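Side-chain contacts in alkaline phosphatase D (Bacillus subtilis, PDB 2YEQ), which hydrolyses phosphate esters, acting as a secreted phosphodiesterase and alkaline phosphatase with an active site that holds iron and calcium: residues Lys47-Val50 and His55-Lys58; Ile59-Thr64 and Glu78-Glu83; Trp208-His211 and Asn215-Ala218; Gln280-Gln285 and Asp353-Gln358; Asn388-Phe393 and Ser398-Ala403. All blocks are in the same frame, centred on the assembly; numbering follows the deposited sequence.

The five contacts follow one another along the chain in two groups. Interactions 1 and 2, with centres about 9 Å apart, lie in the N-terminal domain and share its antiparallel sheet, where strands 44-51 and 59-67 are neighbours. The other three belong to the phosphatase domain. Interaction 3 holds two calcium ions of the active site; interaction 4, about 13 Å away between centres, touches it through Asn-216 and Gln-285. Interaction 5, a hairpin of the seven-stranded sheet, packs Phe-393 on helix 356-368 of interaction 4, about 21 Å away between centres. Interactions 1 and 2, about 35 Å or more from interaction 3 between centres, thus shape a separate domain; interactions 3 and 4 share metal-bearing loops.

Interaction 1. Residues Lys47-Val50 and His55-Lys58; sequences KWEV and HFRK. With PE5 (3,6,9,12,15,18,21,24-octaoxahexacosan-1-ol), chain P.
Phe-56 turns one side of its ring rim to Glu-49, and these two residues make most of the contact. The van der Waals part is an edge approach: CE2 of Phe-56 is 3.7 Å from the backbone O of Glu-49, which lies near the ring plane. CD2 of Phe-56 comes 3.9 Å from OE1 of Glu-49, the carboxylate turned only 18° from the plane of the ring. The ring gets there with its CG anti to the carbonyl carbon (chi1 -70°), on a residue of positive phi.

The charged part centres on Arg-91, which forms a salt bridge with OE1 of Glu-49 and a cation-pi contact with Phe-56, so that both residues share one arginine. With an alanine in place of Phe-56, the rim against Glu-49 would be gone, and Arg-91 would probably lose its aromatic partner.

The polyether of chain P packs at the far side of the ring, its O2 3.9 Å from CD1 of Phe-56. The carboxylate of Asp-53 holds the loop, accepting from the backbone N atoms of Arg-57 and Lys-58. The whole is the folded connection of a beta hairpin, strands 44-51 and 59-67, in a domain whose family belongs to the immunoglobulin-like E-set group.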
# COMPACT_ATOMS: atom_id res chain seq x y z
N LYS A 47 8.73 18.68 21.09
CA LYS A 47 10.04 19.02 20.54
C LYS A 47 10.50 17.88 19.66
O LYS A 47 10.12 16.71 19.86
CB LYS A 47 11.05 19.27 21.66
CG LYS A 47 10.73 20.53 22.49
CD LYS A 47 11.88 20.92 23.42
CE LYS A 47 11.63 22.25 24.14
NZ LYS A 47 10.98 23.29 23.26
N TRP A 48 11.31 18.21 18.66
CA TRP A 48 11.87 17.20 17.78
C TRP A 48 13.31 17.52 17.42
O TRP A 48 13.70 18.69 17.34
CB TRP A 48 11.04 17.06 16.49
CG TRP A 48 10.88 18.35 15.74
CD1 TRP A 48 9.91 19.29 15.92
CD2 TRP A 48 11.72 18.83 14.70
NE1 TRP A 48 10.09 20.33 15.03
CE2 TRP A 48 11.19 20.06 14.27
CE3 TRP A 48 12.85 18.33 14.06
CZ2 TRP A 48 11.78 20.81 13.24
CZ3 TRP A 48 13.43 19.07 13.05
CH2 TRP A 48 12.89 20.29 12.65
N GLU A 49 14.07 16.46 17.16
CA GLU A 49 15.48 16.56 16.81
C GLU A 49 15.82 15.55 15.72
O GLU A 49 15.34 14.40 15.73
CB GLU A 49 16.37 16.27 18.02
CG GLU A 49 16.30 17.30 19.13
CD GLU A 49 17.11 16.88 20.36
OE1 GLU A 49 17.33 15.66 20.59
OE2 GLU A 49 17.54 17.80 21.09
N VAL A 50 16.68 15.97 14.80
CA VAL A 50 17.25 15.13 13.78
C VAL A 50 18.78 15.17 13.93
O VAL A 50 19.39 16.25 14.01
CB VAL A 50 16.87 15.64 12.37
CG1 VAL A 50 17.52 14.77 11.30
CG2 VAL A 50 15.34 15.68 12.22
N HIS A 55 22.91 8.48 18.97
CA HIS A 55 23.02 9.01 20.33
C HIS A 55 22.78 10.52 20.40
O HIS A 55 22.89 11.12 21.46
CB HIS A 55 24.40 8.67 20.91
CG HIS A 55 24.69 7.21 20.92
ND1 HIS A 55 24.01 6.31 21.73
CD2 HIS A 55 25.55 6.47 20.18
CE1 HIS A 55 24.46 5.09 21.50
NE2 HIS A 55 25.39 5.16 20.56
N PHE A 56 22.44 11.12 19.27
CA PHE A 56 22.04 12.53 19.22
C PHE A 56 23.10 13.51 19.72
O PHE A 56 22.78 14.55 20.27
CB PHE A 56 20.69 12.70 19.91
CG PHE A 56 19.57 12.10 19.12
CD1 PHE A 56 19.39 10.72 19.12
CD2 PHE A 56 18.77 12.89 18.30
CE1 PHE A 56 18.37 10.14 18.34
CE2 PHE A 56 17.77 12.32 17.51
CZ PHE A 56 17.57 10.95 17.53
N ARG A 57 24.36 13.17 19.46
CA ARG A 57 25.46 14.06 19.73
C ARG A 57 25.71 14.99 18.56
O ARG A 57 26.27 16.07 18.74
CB ARG A 57 26.72 13.26 20.05
CG ARG A 57 26.66 12.59 21.41
CD ARG A 57 27.90 11.77 21.71
NE ARG A 57 27.58 10.69 22.65
CZ ARG A 57 28.24 9.54 22.75
NH1 ARG A 57 29.29 9.27 21.98
NH2 ARG A 57 27.84 8.63 23.64
N LYS A 58 25.25 14.59 17.37
CA LYS A 58 25.44 15.39 16.16
C LYS A 58 24.11 15.86 15.57
O LYS A 58 23.72 15.44 14.48
CB LYS A 58 26.22 14.60 15.11
CG LYS A 58 27.64 14.23 15.54
CD LYS A 58 28.25 13.18 14.63
CE LYS A 58 29.46 12.50 15.25
NZ LYS A 58 29.69 11.14 14.66
C50 PE5 P . 20.83 12.93 24.89
O1 PE5 P . 20.22 11.64 24.81
C1 PE5 P . 20.79 10.79 23.81
C2 PE5 P . 20.17 9.39 23.87
O2 PE5 P . 19.58 9.03 22.60
C3 PE5 P . 18.96 7.73 22.55
C4 PE5 P . 17.48 7.73 22.98
O3 PE5 P . 16.80 8.98 22.77

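Interaction 2. Residues Ile59-Thr64 and Glu78-Glu83; sequences IVRKGT and EADGLE. With PE5 (3,6,9,12,15,18,21,24-octaoxahexacosan-1-ol), chain X.
The guanidinium of Arg-61 meets the carboxylate of Asp-80 at its edge, the two planes 29° apart, in a side-on grip in which NE and NH2 both point at the single oxygen OD1. NH2 of Arg-61 lies 2.9 Å from OD1 of Asp-80, on the syn lone pair; NE of Arg-61 is 3.2 Å from the same OD1, nearly in line with its C-O bond. OD1 sits slightly out of the guanidinium plane for both.

Arg-61 is half of a classic beta bulge: with Val-60 it faces Val-50 on strand 44-51. Its CG is anti to the backbone N (chi1 -158°), and a bend at chi2 carries the chain to the turn that follows strand 74-79, the outermost strand of another sheet within this chain. NE also makes a weak bond to the backbone O of Asp-80, and the aliphatic part of Arg-61 packs on Trp-48.

A leucine in place of Arg-61 would probably leave Asp-80 without its charged mate and the turn held to strand 59-67 mainly by the Val-60 to Leu-82 contact.

Beside the salt bridge lies that apolar contact, two side chains crossing at about a right angle, each of which also touches Tyr-88. CG2 of Val-60 meets CD2 of Leu-82 at 3.8 Å.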
# COMPACT_ATOMS: atom_id res chain seq x y z
N ILE A 59 23.44 16.75 16.29
CA ILE A 59 22.11 17.21 15.91
C ILE A 59 22.25 18.20 14.77
O ILE A 59 23.05 19.12 14.86
CB ILE A 59 21.39 17.85 17.13
CG1 ILE A 59 21.00 16.74 18.11
CG2 ILE A 59 20.18 18.65 16.70
CD1 ILE A 59 20.67 17.23 19.52
N VAL A 60 21.48 18.00 13.69
CA VAL A 60 21.50 18.92 12.53
C VAL A 60 20.28 19.81 12.43
O VAL A 60 20.32 20.80 11.72
CB VAL A 60 21.64 18.17 11.19
CG1 VAL A 60 22.94 17.38 11.18
CG2 VAL A 60 20.44 17.23 10.95
N ARG A 61 19.20 19.46 13.09
CA ARG A 61 17.94 20.18 12.92
C ARG A 61 17.09 19.87 14.11
O ARG A 61 17.06 18.73 14.58
CB ARG A 61 17.25 19.70 11.63
CG ARG A 61 16.26 20.67 11.05
CD ARG A 61 16.95 21.83 10.36
NE ARG A 61 15.97 22.73 9.76
CZ ARG A 61 15.21 23.60 10.43
NH1 ARG A 61 15.29 23.71 11.76
NH2 ARG A 61 14.36 24.38 9.77
N LYS A 62 16.40 20.88 14.63
CA LYS A 62 15.51 20.71 15.78
C LYS A 62 14.43 21.78 15.73
O LYS A 62 14.58 22.76 15.01
CB LYS A 62 16.31 20.80 17.07
CG LYS A 62 16.89 22.18 17.34
CD LYS A 62 17.62 22.21 18.65
CE LYS A 62 18.45 23.49 18.80
NZ LYS A 62 19.20 23.48 20.08
N GLY A 63 13.36 21.57 16.48
CA GLY A 63 12.26 22.52 16.57
C GLY A 63 11.19 22.09 17.55
O GLY A 63 11.36 21.13 18.31
N THR A 64 10.07 22.82 17.55
CA THR A 64 8.93 22.53 18.41
C THR A 64 7.66 22.67 17.59
O THR A 64 7.47 23.67 16.91
CB THR A 64 8.88 23.47 19.63
OG1 THR A 64 10.14 23.42 20.29
CG2 THR A 64 7.78 23.05 20.62
N GLU A 78 8.10 18.76 8.78
CA GLU A 78 8.87 18.67 7.55
C GLU A 78 10.29 19.17 7.86
O GLU A 78 10.56 20.37 7.83
CB GLU A 78 8.17 19.43 6.41
CG GLU A 78 6.94 18.64 5.92
CD GLU A 78 6.12 19.37 4.86
OE1 GLU A 78 6.72 19.88 3.88
OE2 GLU A 78 4.87 19.41 5.01
N ALA A 79 11.16 18.24 8.22
CA ALA A 79 12.51 18.56 8.65
C ALA A 79 13.31 18.83 7.40
O ALA A 79 13.54 17.93 6.60
CB ALA A 79 13.11 17.41 9.42
N ASP A 80 13.71 20.08 7.21
CA ASP A 80 14.45 20.46 6.02
C ASP A 80 15.89 20.85 6.37
O ASP A 80 16.32 20.66 7.50
CB ASP A 80 13.72 21.57 5.27
CG ASP A 80 13.61 22.86 6.07
OD1 ASP A 80 14.11 22.94 7.21
OD2 ASP A 80 13.00 23.79 5.52
N GLY A 81 16.63 21.36 5.39
CA GLY A 81 18.04 21.70 5.58
C GLY A 81 18.92 20.47 5.72
O GLY A 81 19.93 20.52 6.39
N LEU A 82 18.51 19.36 5.11
CA LEU A 82 19.25 18.12 5.20
C LEU A 82 20.09 17.89 3.95
O LEU A 82 19.88 18.53 2.93
CB LEU A 82 18.30 16.92 5.40
CG LEU A 82 17.35 16.96 6.59
CD1 LEU A 82 16.46 15.70 6.63
CD2 LEU A 82 18.14 17.10 7.90
N GLU A 83 21.02 16.95 4.03
CA GLU A 83 21.86 16.61 2.89
C GLU A 83 21.27 15.41 2.16
O GLU A 83 20.60 14.59 2.76
CB GLU A 83 23.27 16.22 3.37
CG GLU A 83 24.04 17.32 4.11
CD GLU A 83 25.39 16.82 4.60
OE1 GLU A 83 26.30 16.68 3.75
OE2 GLU A 83 25.54 16.54 5.82
O1 PE5 X . 26.67 19.42 8.67
C1 PE5 X . 25.58 19.78 9.53
C2 PE5 X . 26.07 20.06 10.95
O2 PE5 X . 26.47 18.84 11.60
C3 PE5 X . 26.50 18.90 13.03
C4 PE5 X . 27.25 17.70 13.56

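Interaction 3. Residues Trp208-His211 and Asn215-Ala218; sequences WDDH and NNYA. With CA (calcium ion), chain B; CA (calcium ion), chain C.
Asp-210, Asn-215 and Asn-216 close round one calcium ion in the metal-binding loop of this calcineurin-clan phosphatase. The calcium of chain B is bound by OD2 of Asp-210 at 2.3 Å and by OD1 of Asn-216 at 2.4 Å; OD1 of Asn-215 and two waters add to the shell. Asp-210 is a bridge, since its OD1 binds the calcium of chain C at 2.4 Å, a site to which Asp-209, Asp-151, Asp-380 and a water also contribute.

Further out, the N of Asn-216 donates to OD2 of Asp-210 at 2.7 Å, almost straight (167°) and on the anti lone pair, so this oxygen is held by metal and backbone together. The amides of Asn-215 and Asn-216 are positioned by Glu-223 and Asp-289 through ND2. His-211 runs alongside Asn-215, its ND1 bonded to Glu-155.

Tyr-217 brings its ring edge to the O of Asp-210, and its OH bonds to Tyr-239. A water joins that OH, 2.6 Å away, to the backbone O of Asp-209.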
# COMPACT_ATOMS: atom_id res chain seq x y z
N TRP A 208 -3.40 4.79 -0.45
CA TRP A 208 -4.48 3.98 0.13
C TRP A 208 -5.15 3.17 -0.97
O TRP A 208 -4.95 3.45 -2.14
CB TRP A 208 -5.52 4.87 0.83
CG TRP A 208 -6.00 6.04 0.05
CD1 TRP A 208 -6.30 6.09 -1.28
CD2 TRP A 208 -6.24 7.35 0.57
NE1 TRP A 208 -6.71 7.36 -1.62
CE2 TRP A 208 -6.69 8.15 -0.51
CE3 TRP A 208 -6.15 7.92 1.84
CZ2 TRP A 208 -7.01 9.49 -0.35
CZ3 TRP A 208 -6.46 9.25 1.99
CH2 TRP A 208 -6.91 10.03 0.90
N ASP A 209 -5.94 2.20 -0.57
CA ASP A 209 -6.89 1.55 -1.48
C ASP A 209 -8.29 1.72 -0.87
O ASP A 209 -8.59 2.81 -0.37
CB ASP A 209 -6.54 0.08 -1.76
CG ASP A 209 -7.34 -0.50 -2.94
OD1 ASP A 209 -7.60 0.25 -3.93
OD2 ASP A 209 -7.76 -1.71 -2.85
N ASP A 210 -9.12 0.69 -0.88
CA ASP A 210 -10.54 0.88 -0.49
C ASP A 210 -10.79 0.82 1.00
O ASP A 210 -11.59 1.61 1.51
CB ASP A 210 -11.52 -0.08 -1.20
CG ASP A 210 -11.09 -1.53 -1.18
OD1 ASP A 210 -9.86 -1.81 -1.00
OD2 ASP A 210 -11.97 -2.41 -1.33
N HIS A 211 -10.11 -0.10 1.70
CA HIS A 211 -10.45 -0.38 3.07
C HIS A 211 -10.03 0.67 4.09
O HIS A 211 -10.49 0.63 5.23
CB HIS A 211 -9.98 -1.76 3.47
CG HIS A 211 -10.82 -2.87 2.92
ND1 HIS A 211 -12.11 -3.12 3.36
CD2 HIS A 211 -10.54 -3.84 2.01
CE1 HIS A 211 -12.57 -4.21 2.76
NE2 HIS A 211 -11.64 -4.65 1.92
N ASN A 215 -14.98 -1.05 1.87
CA ASN A 215 -14.82 -1.98 0.75
C ASN A 215 -15.41 -1.51 -0.59
O ASN A 215 -16.61 -1.17 -0.67
CB ASN A 215 -15.46 -3.34 1.08
CG ASN A 215 -15.07 -4.42 0.07
OD1 ASN A 215 -13.87 -4.66 -0.17
ND2 ASN A 215 -16.08 -5.09 -0.51
N ASN A 216 -14.56 -1.55 -1.62
CA ASN A 216 -14.93 -1.32 -3.02
C ASN A 216 -15.65 -0.02 -3.30
O ASN A 216 -16.47 0.06 -4.24
CB ASN A 216 -15.74 -2.50 -3.57
CG ASN A 216 -14.86 -3.73 -3.91
OD1 ASN A 216 -13.93 -4.03 -3.19
ND2 ASN A 216 -15.18 -4.44 -5.00
N TYR A 217 -15.33 1.02 -2.54
CA TYR A 217 -15.81 2.33 -2.87
C TYR A 217 -15.24 2.81 -4.19
O TYR A 217 -14.15 2.39 -4.63
CB TYR A 217 -15.57 3.33 -1.74
CG TYR A 217 -14.29 4.12 -1.65
CD1 TYR A 217 -14.16 5.34 -2.26
CD2 TYR A 217 -13.21 3.67 -0.86
CE1 TYR A 217 -13.03 6.11 -2.13
CE2 TYR A 217 -12.05 4.42 -0.72
CZ TYR A 217 -11.95 5.62 -1.34
OH TYR A 217 -10.81 6.38 -1.20
N ALA A 218 -15.98 3.72 -4.82
CA ALA A 218 -15.55 4.31 -6.09
C ALA A 218 -15.87 5.80 -6.08
O ALA A 218 -17.02 6.18 -6.28
CB ALA A 218 -16.26 3.58 -7.26
CA CA B . -12.15 -4.64 -1.77
CA CA C . -8.22 -3.45 -1.41
O HOH W 1 -9.02 5.32 0.40
O HOH W 2 -5.66 -3.23 -1.18
O HOH W 3 -12.40 -6.83 -2.08
O HOH W 4 -10.85 -4.42 -3.74

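Interaction 4. Residues Gln280-Gln285 and Asp353-Gln358; sequences QYRDDQ and DGYPAQ. With NA (sodium ion), chain D; PE5 (3,6,9,12,15,18,21,24-octaoxahexacosan-1-ol), chain E; EDO (1,2-ethanediol), chain L.
With its CG anti to the carbonyl carbon (chi1 -61°), Tyr-355 sends its ring from the N-cap position of helix 356-368 into the loop 280-285. Arg-282 answers with CG set between its backbone N and carbonyl carbon (chi1 64°) and with bends at chi2 and chi3, which bring CD and NH1 up to the hydroxyl end of the phenol, the guanidinium standing at 77° to the ring.

Two bonds of opposite sense grip the hydroxyl. OH of Tyr-355 donates to the O of Asp-283 at 2.6 Å, and this carbonyl oxygen lies at the ring edge, near its plane. NH1 of Arg-282 donates to the same OH at 3.0 Å, with the oxygen well out of the guanidinium plane. Asp-350 forms a salt bridge with NH1, and the O of Thr-278 takes NE, so the arginine is fixed at several points. CG of Gln-285 packs 3.7 Å from OH of Tyr-355, and NE2 of Gln-285 bonds to Asp-350 and to the O of Asn-216 in the calcium-binding loop.

The loop continues into a sodium site. An ethanediol bonds to both N and O of Asp-284. Six ligands surround the sodium roughly octahedrally: four waters, OD1 of Asp-284 at 2.2 Å, and OE1 of Gln-285 at 2.4 Å.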
# COMPACT_ATOMS: atom_id res chain seq x y z
N GLN A 280 -9.99 7.56 -5.34
CA GLN A 280 -10.64 8.82 -5.00
C GLN A 280 -11.45 9.47 -6.17
O GLN A 280 -12.38 10.28 -5.93
CB GLN A 280 -9.60 9.81 -4.48
CG GLN A 280 -10.19 11.10 -3.91
CD GLN A 280 -9.16 12.00 -3.29
OE1 GLN A 280 -7.96 11.63 -3.13
NE2 GLN A 280 -9.60 13.17 -2.91
N TYR A 281 -11.04 9.15 -7.40
CA TYR A 281 -11.57 9.78 -8.59
C TYR A 281 -12.22 8.80 -9.56
O TYR A 281 -12.78 9.22 -10.57
CB TYR A 281 -10.48 10.54 -9.32
CG TYR A 281 -9.56 11.31 -8.43
CD1 TYR A 281 -9.94 12.52 -7.85
CD2 TYR A 281 -8.28 10.82 -8.14
CE1 TYR A 281 -9.08 13.21 -7.01
CE2 TYR A 281 -7.43 11.50 -7.32
CZ TYR A 281 -7.81 12.70 -6.75
OH TYR A 281 -6.90 13.36 -5.94
N ARG A 282 -12.19 7.51 -9.25
CA ARG A 282 -12.63 6.53 -10.21
C ARG A 282 -14.15 6.51 -10.42
O ARG A 282 -14.94 6.77 -9.48
CB ARG A 282 -12.17 5.12 -9.83
CG ARG A 282 -12.73 4.57 -8.53
CD ARG A 282 -12.94 3.10 -8.61
NE ARG A 282 -11.69 2.38 -8.40
CZ ARG A 282 -11.56 1.07 -8.51
NH1 ARG A 282 -12.58 0.31 -8.92
NH2 ARG A 282 -10.39 0.50 -8.22
N ASP A 283 -14.54 6.10 -11.63
CA ASP A 283 -15.93 5.78 -11.92
C ASP A 283 -16.30 4.46 -11.27
O ASP A 283 -15.44 3.65 -10.93
CB ASP A 283 -16.17 5.73 -13.42
CG ASP A 283 -16.18 7.12 -14.06
OD1 ASP A 283 -16.52 8.12 -13.38
OD2 ASP A 283 -15.83 7.21 -15.26
N ASP A 284 -17.61 4.25 -11.14
CA ASP A 284 -18.18 3.10 -10.47
C ASP A 284 -17.80 1.85 -11.22
O ASP A 284 -17.67 1.88 -12.46
CB ASP A 284 -19.72 3.25 -10.45
CG ASP A 284 -20.40 2.43 -9.39
OD1 ASP A 284 -19.75 1.87 -8.45
OD2 ASP A 284 -21.65 2.33 -9.53
N GLN A 285 -17.65 0.75 -10.49
CA GLN A 285 -17.44 -0.55 -11.11
C GLN A 285 -18.65 -0.97 -11.99
O GLN A 285 -19.81 -0.85 -11.58
CB GLN A 285 -17.16 -1.63 -10.08
CG GLN A 285 -15.95 -1.35 -9.17
CD GLN A 285 -16.33 -0.63 -7.90
OE1 GLN A 285 -17.43 -0.05 -7.83
NE2 GLN A 285 -15.43 -0.63 -6.89
N ASP A 353 -8.74 -4.48 -15.49
CA ASP A 353 -9.57 -5.18 -16.48
C ASP A 353 -11.04 -4.63 -16.50
O ASP A 353 -11.75 -4.81 -17.50
CB ASP A 353 -9.65 -6.67 -16.20
CG ASP A 353 -8.44 -7.48 -16.75
OD1 ASP A 353 -7.83 -7.09 -17.78
OD2 ASP A 353 -8.14 -8.52 -16.12
N GLY A 354 -11.46 -4.02 -15.39
CA GLY A 354 -12.81 -3.42 -15.25
C GLY A 354 -12.88 -2.04 -15.87
O GLY A 354 -13.97 -1.46 -16.00
N TYR A 355 -11.70 -1.50 -16.19
CA TYR A 355 -11.53 -0.18 -16.74
C TYR A 355 -10.61 -0.26 -17.97
O TYR A 355 -9.60 0.44 -18.04
CB TYR A 355 -10.94 0.79 -15.69
CG TYR A 355 -11.85 0.96 -14.45
CD1 TYR A 355 -11.97 -0.06 -13.52
CD2 TYR A 355 -12.61 2.12 -14.27
CE1 TYR A 355 -12.80 0.06 -12.41
CE2 TYR A 355 -13.43 2.28 -13.14
CZ TYR A 355 -13.54 1.23 -12.22
OH TYR A 355 -14.35 1.31 -11.12
N PRO A 356 -10.98 -1.08 -18.96
CA PRO A 356 -10.07 -1.36 -20.10
C PRO A 356 -9.73 -0.18 -20.97
O PRO A 356 -8.61 -0.11 -21.48
CB PRO A 356 -10.83 -2.43 -20.89
CG PRO A 356 -12.29 -2.14 -20.58
CD PRO A 356 -12.29 -1.73 -19.13
N ALA A 357 -10.64 0.79 -21.12
CA ALA A 357 -10.32 1.97 -21.92
C ALA A 357 -9.31 2.86 -21.24
O ALA A 357 -8.41 3.43 -21.87
CB ALA A 357 -11.58 2.78 -22.26
N GLN A 358 -9.47 3.03 -19.94
CA GLN A 358 -8.48 3.75 -19.15
C GLN A 358 -7.11 3.07 -19.33
O GLN A 358 -6.11 3.74 -19.52
CB GLN A 358 -8.88 3.75 -17.68
CG GLN A 358 -7.80 4.20 -16.73
CD GLN A 358 -7.55 5.68 -16.77
OE1 GLN A 358 -8.08 6.43 -15.95
NE2 GLN A 358 -6.73 6.12 -17.70
NA NA D . -19.65 0.22 -6.95
C48 PE5 E . -7.69 -7.08 -23.16
C50 PE5 E . -8.82 -6.25 -22.55
O1 PE5 E . -8.98 -6.53 -21.15
C1 PE5 E . -10.16 -7.26 -20.76
C2 PE5 E . -11.27 -6.34 -20.23
O2 PE5 E . -12.32 -6.05 -21.18
C1 EDO L . -19.08 3.84 -14.48
O1 EDO L . -19.57 2.49 -14.49
C2 EDO L . -19.89 4.69 -13.52
O2 EDO L . -19.20 5.87 -13.17
O HOH W 5 -20.48 -1.04 -8.73
O HOH W 6 -21.67 0.38 -5.88
O HOH W 7 -18.76 1.32 -5.19
O HOH W 8 -19.10 -1.72 -5.80

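Interaction 5. Residues Asn388-Phe393 and Ser398-Ala403; sequences NLHVDF and SKIFGA. With EDO (1,2-ethanediol), chain F.
Leu-389 lays its CB over one face of the Phe-401 ring, offset toward the rim; CB of Leu-389 is 3.6 Å from CZ of Phe-401. The first torsion of Phe-401 (chi1 71°) places CG between backbone N and carbonyl carbon and swings the ring back across the neighbouring strand. Bumps line the CD2 and CE2 side of its rim: CG1 of Val-391 meets CD2 of Phe-401 at 3.8 Å as the two side chains slide past each other, the O of His-390 lies at the edge, and CE1 of Phe-393 reaches CE2 of Phe-401 at 4.1 Å, the side chains crossing at about a right angle. Ile-366 and Val-374 also pack on Phe-401.

On the sheet face of Asn-388, His-390 and Ile-400, CG1 of Ile-400 sits over the imidazole, 3.7 Å from the centroid of the His-390 ring. The ring edge of His-390 faces the backbone O of Ser-398. CD1 of Ile-400 reaches to 4.0 Å from CG of Asn-388. Toward the loop, CG2 of Val-391 rests 3.7 Å from CB of Ser-398.

Backbone bonds hold the frame. The N of Phe-401 donates to the O of Leu-389 at 2.9 Å, and the N of Gly-402 adds a weak bond to that oxygen. Phe-401 and Gly-402 thus both face Leu-389, a classic beta bulge in the antiparallel hairpin of strands 384-390 and 400-406.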
# COMPACT_ATOMS: atom_id res chain seq x y z
N ASN A 388 4.71 -10.36 -17.31
CA ASN A 388 5.22 -9.54 -18.39
C ASN A 388 4.09 -8.62 -18.89
O ASN A 388 2.96 -9.07 -19.08
CB ASN A 388 5.69 -10.44 -19.56
CG ASN A 388 6.95 -11.24 -19.21
OD1 ASN A 388 7.07 -12.45 -19.51
ND2 ASN A 388 7.88 -10.58 -18.54
N LEU A 389 4.40 -7.35 -19.11
CA LEU A 389 3.45 -6.40 -19.69
C LEU A 389 3.77 -6.18 -21.17
O LEU A 389 4.82 -5.62 -21.51
CB LEU A 389 3.54 -5.05 -18.96
CG LEU A 389 3.18 -5.11 -17.46
CD1 LEU A 389 3.29 -3.71 -16.85
CD2 LEU A 389 1.78 -5.71 -17.25
N HIS A 390 2.84 -6.61 -22.03
CA HIS A 390 2.99 -6.50 -23.49
C HIS A 390 2.22 -5.30 -24.05
O HIS A 390 1.14 -4.96 -23.55
CB HIS A 390 2.47 -7.78 -24.13
CG HIS A 390 3.37 -8.95 -23.94
ND1 HIS A 390 3.29 -9.78 -22.84
CD2 HIS A 390 4.34 -9.46 -24.73
CE1 HIS A 390 4.19 -10.75 -22.96
NE2 HIS A 390 4.84 -10.57 -24.09
N VAL A 391 2.74 -4.67 -25.11
CA VAL A 391 2.06 -3.49 -25.68
C VAL A 391 0.67 -3.81 -26.22
O VAL A 391 -0.16 -2.91 -26.33
CB VAL A 391 2.89 -2.75 -26.75
CG1 VAL A 391 4.14 -2.18 -26.12
CG2 VAL A 391 3.21 -3.67 -27.98
N ASP A 392 0.42 -5.07 -26.53
CA ASP A 392 -0.91 -5.55 -26.84
C ASP A 392 -1.16 -6.71 -25.90
O ASP A 392 -0.50 -7.75 -26.00
CB ASP A 392 -0.99 -6.01 -28.30
CG ASP A 392 -2.41 -6.32 -28.73
OD1 ASP A 392 -3.13 -6.96 -27.96
OD2 ASP A 392 -2.79 -5.91 -29.84
N PHE A 393 -2.13 -6.54 -25.01
CA PHE A 393 -2.41 -7.51 -23.95
C PHE A 393 -2.93 -8.84 -24.43
O PHE A 393 -2.99 -9.78 -23.64
CB PHE A 393 -3.39 -6.90 -22.91
CG PHE A 393 -2.70 -6.12 -21.80
CD1 PHE A 393 -1.42 -5.63 -21.97
CD2 PHE A 393 -3.34 -5.91 -20.59
CE1 PHE A 393 -0.79 -4.92 -20.96
CE2 PHE A 393 -2.72 -5.22 -19.57
CZ PHE A 393 -1.44 -4.72 -19.76
N SER A 398 3.82 -9.54 -28.99
CA SER A 398 4.02 -8.09 -29.03
C SER A 398 5.18 -7.69 -28.11
O SER A 398 5.61 -8.43 -27.25
CB SER A 398 2.76 -7.31 -28.63
OG SER A 398 2.22 -7.85 -27.43
N LYS A 399 5.68 -6.49 -28.32
CA LYS A 399 6.78 -5.97 -27.56
C LYS A 399 6.47 -5.85 -26.04
O LYS A 399 5.40 -5.37 -25.63
CB LYS A 399 7.14 -4.61 -28.13
CG LYS A 399 8.46 -4.08 -27.60
CD LYS A 399 8.45 -2.58 -27.48
CE LYS A 399 9.68 -2.08 -26.73
NZ LYS A 399 10.12 -0.75 -27.20
N ILE A 400 7.42 -6.27 -25.22
CA ILE A 400 7.32 -6.13 -23.77
C ILE A 400 7.74 -4.73 -23.36
O ILE A 400 8.87 -4.30 -23.63
CB ILE A 400 8.12 -7.20 -23.06
CG1 ILE A 400 7.45 -8.55 -23.28
CG2 ILE A 400 8.24 -6.89 -21.53
CD1 ILE A 400 8.23 -9.73 -22.74
N PHE A 401 6.82 -3.97 -22.76
CA PHE A 401 7.15 -2.62 -22.32
C PHE A 401 7.54 -2.59 -20.83
O PHE A 401 8.00 -1.58 -20.33
CB PHE A 401 6.04 -1.60 -22.66
CG PHE A 401 4.79 -1.73 -21.83
CD1 PHE A 401 4.67 -1.09 -20.61
CD2 PHE A 401 3.70 -2.44 -22.31
CE1 PHE A 401 3.50 -1.18 -19.87
CE2 PHE A 401 2.52 -2.53 -21.59
CZ PHE A 401 2.43 -1.91 -20.35
N GLY A 402 7.34 -3.69 -20.14
CA GLY A 402 7.65 -3.70 -18.71
C GLY A 402 7.18 -4.93 -18.00
O GLY A 402 6.96 -5.97 -18.61
N ALA A 403 7.00 -4.79 -16.69
CA ALA A 403 6.59 -5.90 -15.84
C ALA A 403 5.69 -5.40 -14.71
O ALA A 403 5.79 -4.24 -14.32
CB ALA A 403 7.81 -6.59 -15.23
C1 EDO F . -1.75 -12.57 -23.69
O1 EDO F . -2.54 -13.33 -22.75
C2 EDO F . -0.41 -12.07 -23.14
O2 EDO F . -0.32 -10.63 -22.95